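Glideosome-associated protein 50 (Plasmodium falciparum 3D7, PDB 3TGH) is a component of the glideosome, the motor complex of gliding and host cell invasion, and probably anchors it to the inner membrane complex. Local coordinates at residues 127-131 and 182-186. Numbering follows the deposited sequence.
Sequences WYHYF and QLSVA
An alpha helix packed on a beta-sheet usually runs nearly along the strands, and the helix over the edge strand here follows that principle. The axes of strand 128-131, extended in backbone, and helix 182-186 run 15° from parallel and 10.8 Å apart; the CA atoms of H129 and Q182 lie 7.4 Å apart, those of F131 and A186 8.6 Å. Alternation sends the CB atoms of H129 and F131 toward the helix, that of Y128 away. The polar part rests on a hydrogen bond: Q182 (chi1 m, chi2 t) extends its amide so that NE2 donates to ND1 of H129 (chi1 p) at 2.9 Å. Apolar packing follows one helical turn on, where F131 (chi1 m) brings CZ to 4.2 Å from V185 CG1 and 4.3 Å from A186 CB. Within this calcineurin-like phosphoesterase fold, strand 128-136 borders one sheet, pairing antiparallel with strand 148-156, whose A153 meets both F131 and A186; helix 169-189 covers this face, while Y128, on the other, stacks on F156 and hydrogen-bonds T78 of the second sheet.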
ATOM      1  N   TRP A 127      10.529  -5.014   0.128  1.00 21.64           N
ATOM      2  CA  TRP A 127       9.438  -5.620   0.874  1.00 21.29           C
ATOM      3  C   TRP A 127       9.765  -5.511   2.365  1.00 21.29           C
ATOM      4  O   TRP A 127      10.936  -5.592   2.761  1.00 22.97           O
ATOM      5  CB  TRP A 127       9.212  -7.086   0.474  1.00 23.08           C
ATOM      6  CG  TRP A 127      10.363  -7.999   0.790  1.00 23.43           C
ATOM      7  CD1 TRP A 127      10.505  -8.793   1.882  1.00 23.44           C
ATOM      8  CD2 TRP A 127      11.531  -8.190  -0.008  1.00 23.15           C
ATOM      9  NE1 TRP A 127      11.702  -9.478   1.815  1.00 24.51           N
ATOM     10  CE2 TRP A 127      12.349  -9.117   0.661  1.00 22.37           C
ATOM     11  CE3 TRP A 127      11.964  -7.668  -1.237  1.00 23.30           C
ATOM     12  CZ2 TRP A 127      13.584  -9.527   0.155  1.00 23.75           C
ATOM     13  CZ3 TRP A 127      13.188  -8.070  -1.740  1.00 23.83           C
ATOM     14  CH2 TRP A 127      13.986  -8.994  -1.047  1.00 23.39           C
ATOM     15  N   TYR A 128       8.736  -5.329   3.183  1.00 19.96           N
ATOM     16  CA  TYR A 128       8.920  -5.112   4.628  1.00 20.79           C
ATOM     17  C   TYR A 128       7.572  -5.177   5.355  1.00 21.25           C
ATOM     18  O   TYR A 128       6.543  -5.525   4.760  1.00 21.59           O
ATOM     19  CB  TYR A 128       9.649  -3.772   4.895  1.00 20.78           C
ATOM     20  CG  TYR A 128       8.906  -2.522   4.443  1.00 19.61           C
ATOM     21  CD1 TYR A 128       8.952  -2.104   3.119  1.00 21.33           C
ATOM     22  CD2 TYR A 128       8.182  -1.743   5.356  1.00 20.32           C
ATOM     23  CE1 TYR A 128       8.271  -0.985   2.691  1.00 19.57           C
ATOM     24  CE2 TYR A 128       7.505  -0.599   4.947  1.00 21.02           C
ATOM     25  CZ  TYR A 128       7.540  -0.235   3.602  1.00 20.94           C
ATOM     26  OH  TYR A 128       6.881   0.896   3.184  1.00 22.01           O
ATOM     27  N   HIS A 129       7.575  -4.880   6.650  1.00 21.47           N
ATOM     28  CA  HIS A 129       6.344  -4.902   7.445  1.00 21.39           C
ATOM     29  C   HIS A 129       6.369  -3.804   8.479  1.00 24.17           C
ATOM     30  O   HIS A 129       7.434  -3.283   8.811  1.00 24.30           O
ATOM     31  CB  HIS A 129       6.180  -6.251   8.142  1.00 22.30           C
ATOM     32  CG  HIS A 129       7.405  -6.683   8.880  1.00 23.18           C
ATOM     33  ND1 HIS A 129       8.330  -7.545   8.338  1.00 26.02           N
ATOM     34  CD2 HIS A 129       7.896  -6.315  10.089  1.00 27.18           C
ATOM     35  CE1 HIS A 129       9.315  -7.728   9.198  1.00 26.78           C
ATOM     36  NE2 HIS A 129       9.074  -6.997  10.271  1.00 27.00           N
ATOM     37  N   TYR A 130       5.183  -3.475   8.978  1.00 25.25           N
ATOM     38  CA  TYR A 130       4.990  -2.491  10.036  1.00 26.26           C
ATOM     39  C   TYR A 130       3.851  -3.008  10.911  1.00 26.68           C
ATOM     40  O   TYR A 130       2.720  -3.163  10.458  1.00 25.19           O
ATOM     41  CB  TYR A 130       4.648  -1.129   9.429  1.00 27.86           C
ATOM     42  CG  TYR A 130       4.189  -0.078  10.418  1.00 31.35           C
ATOM     43  CD1 TYR A 130       5.023   0.355  11.441  1.00 35.00           C
ATOM     44  CD2 TYR A 130       2.924   0.511  10.304  1.00 33.46           C
ATOM     45  CE1 TYR A 130       4.606   1.331  12.349  1.00 37.80           C
ATOM     46  CE2 TYR A 130       2.498   1.485  11.205  1.00 35.30           C
ATOM     47  CZ  TYR A 130       3.343   1.888  12.222  1.00 38.15           C
ATOM     48  OH  TYR A 130       2.923   2.855  13.106  1.00 43.03           O
ATOM     49  N   PHE A 131       4.169  -3.319  12.159  1.00 28.02           N
ATOM     50  CA  PHE A 131       3.178  -3.807  13.106  1.00 28.91           C
ATOM     51  C   PHE A 131       2.901  -2.691  14.084  1.00 31.40           C
ATOM     52  O   PHE A 131       3.832  -2.068  14.598  1.00 30.52           O
ATOM     53  CB  PHE A 131       3.710  -5.019  13.869  1.00 31.88           C
ATOM     54  CG  PHE A 131       3.612  -6.310  13.112  1.00 31.34           C
ATOM     55  CD1 PHE A 131       4.406  -6.543  11.999  1.00 34.60           C
ATOM     56  CD2 PHE A 131       2.747  -7.311  13.533  1.00 32.82           C
ATOM     57  CE1 PHE A 131       4.313  -7.740  11.297  1.00 34.67           C
ATOM     58  CE2 PHE A 131       2.659  -8.512  12.842  1.00 32.43           C
ATOM     59  CZ  PHE A 131       3.444  -8.729  11.728  1.00 35.14           C
ATOM     60  N   GLN A 182       6.125 -13.346   7.507  1.00 26.14           N
ATOM     61  CA  GLN A 182       5.306 -12.224   7.973  1.00 24.79           C
ATOM     62  C   GLN A 182       3.843 -12.625   8.203  1.00 25.28           C
ATOM     63  O   GLN A 182       3.241 -12.262   9.207  1.00 26.63           O
ATOM     64  CB  GLN A 182       5.368 -11.069   6.968  1.00 25.05           C
ATOM     65  CG  GLN A 182       6.727 -10.406   6.860  1.00 24.46           C
ATOM     66  CD  GLN A 182       6.895  -9.590   5.594  1.00 24.75           C
ATOM     67  OE1 GLN A 182       6.277  -9.884   4.568  1.00 26.26           O
ATOM     68  NE2 GLN A 182       7.756  -8.576   5.649  1.00 23.04           N
ATOM     69  N   LEU A 183       3.260 -13.366   7.261  1.00 25.16           N
ATOM     70  CA  LEU A 183       1.861 -13.765   7.378  1.00 26.38           C
ATOM     71  C   LEU A 183       1.667 -14.772   8.509  1.00 28.82           C
ATOM     72  O   LEU A 183       0.667 -14.716   9.230  1.00 29.15           O
ATOM     73  CB  LEU A 183       1.347 -14.333   6.049  1.00 26.88           C
ATOM     74  CG  LEU A 183       1.196 -13.302   4.926  1.00 25.52           C
ATOM     75  CD1 LEU A 183       1.031 -14.028   3.572  1.00 28.11           C
ATOM     76  CD2 LEU A 183       0.034 -12.360   5.169  1.00 27.12           C
ATOM     77  N   SER A 184       2.634 -15.671   8.677  1.00 30.11           N
ATOM     78  CA  SER A 184       2.610 -16.648   9.769  1.00 32.17           C
ATOM     79  C   SER A 184       2.588 -15.985  11.149  1.00 31.56           C
ATOM     80  O   SER A 184       1.899 -16.454  12.057  1.00 33.27           O
ATOM     81  CB  SER A 184       3.817 -17.580   9.673  1.00 34.02           C
ATOM     82  OG  SER A 184       3.749 -18.588  10.661  1.00 44.62           O
ATOM     83  N   VAL A 185       3.338 -14.900  11.299  1.00 29.15           N
ATOM     84  CA  VAL A 185       3.346 -14.133  12.547  1.00 28.76           C
ATOM     85  C   VAL A 185       2.050 -13.337  12.693  1.00 26.98           C
ATOM     86  O   VAL A 185       1.424 -13.360  13.753  1.00 27.10           O
ATOM     87  CB  VAL A 185       4.565 -13.198  12.634  1.00 28.12           C
ATOM     88  CG1 VAL A 185       4.454 -12.256  13.839  1.00 28.31           C
ATOM     89  CG2 VAL A 185       5.854 -14.014  12.710  1.00 31.06           C
ATOM     90  N   ALA A 186       1.635 -12.655  11.629  1.00 26.58           N
ATOM     91  CA  ALA A 186       0.425 -11.832  11.659  1.00 27.40           C
ATOM     92  C   ALA A 186      -0.798 -12.642  12.081  1.00 28.51           C
ATOM     93  O   ALA A 186      -1.645 -12.145  12.829  1.00 29.17           O
ATOM     94  CB  ALA A 186       0.187 -11.164  10.294  1.00 27.16           C
TER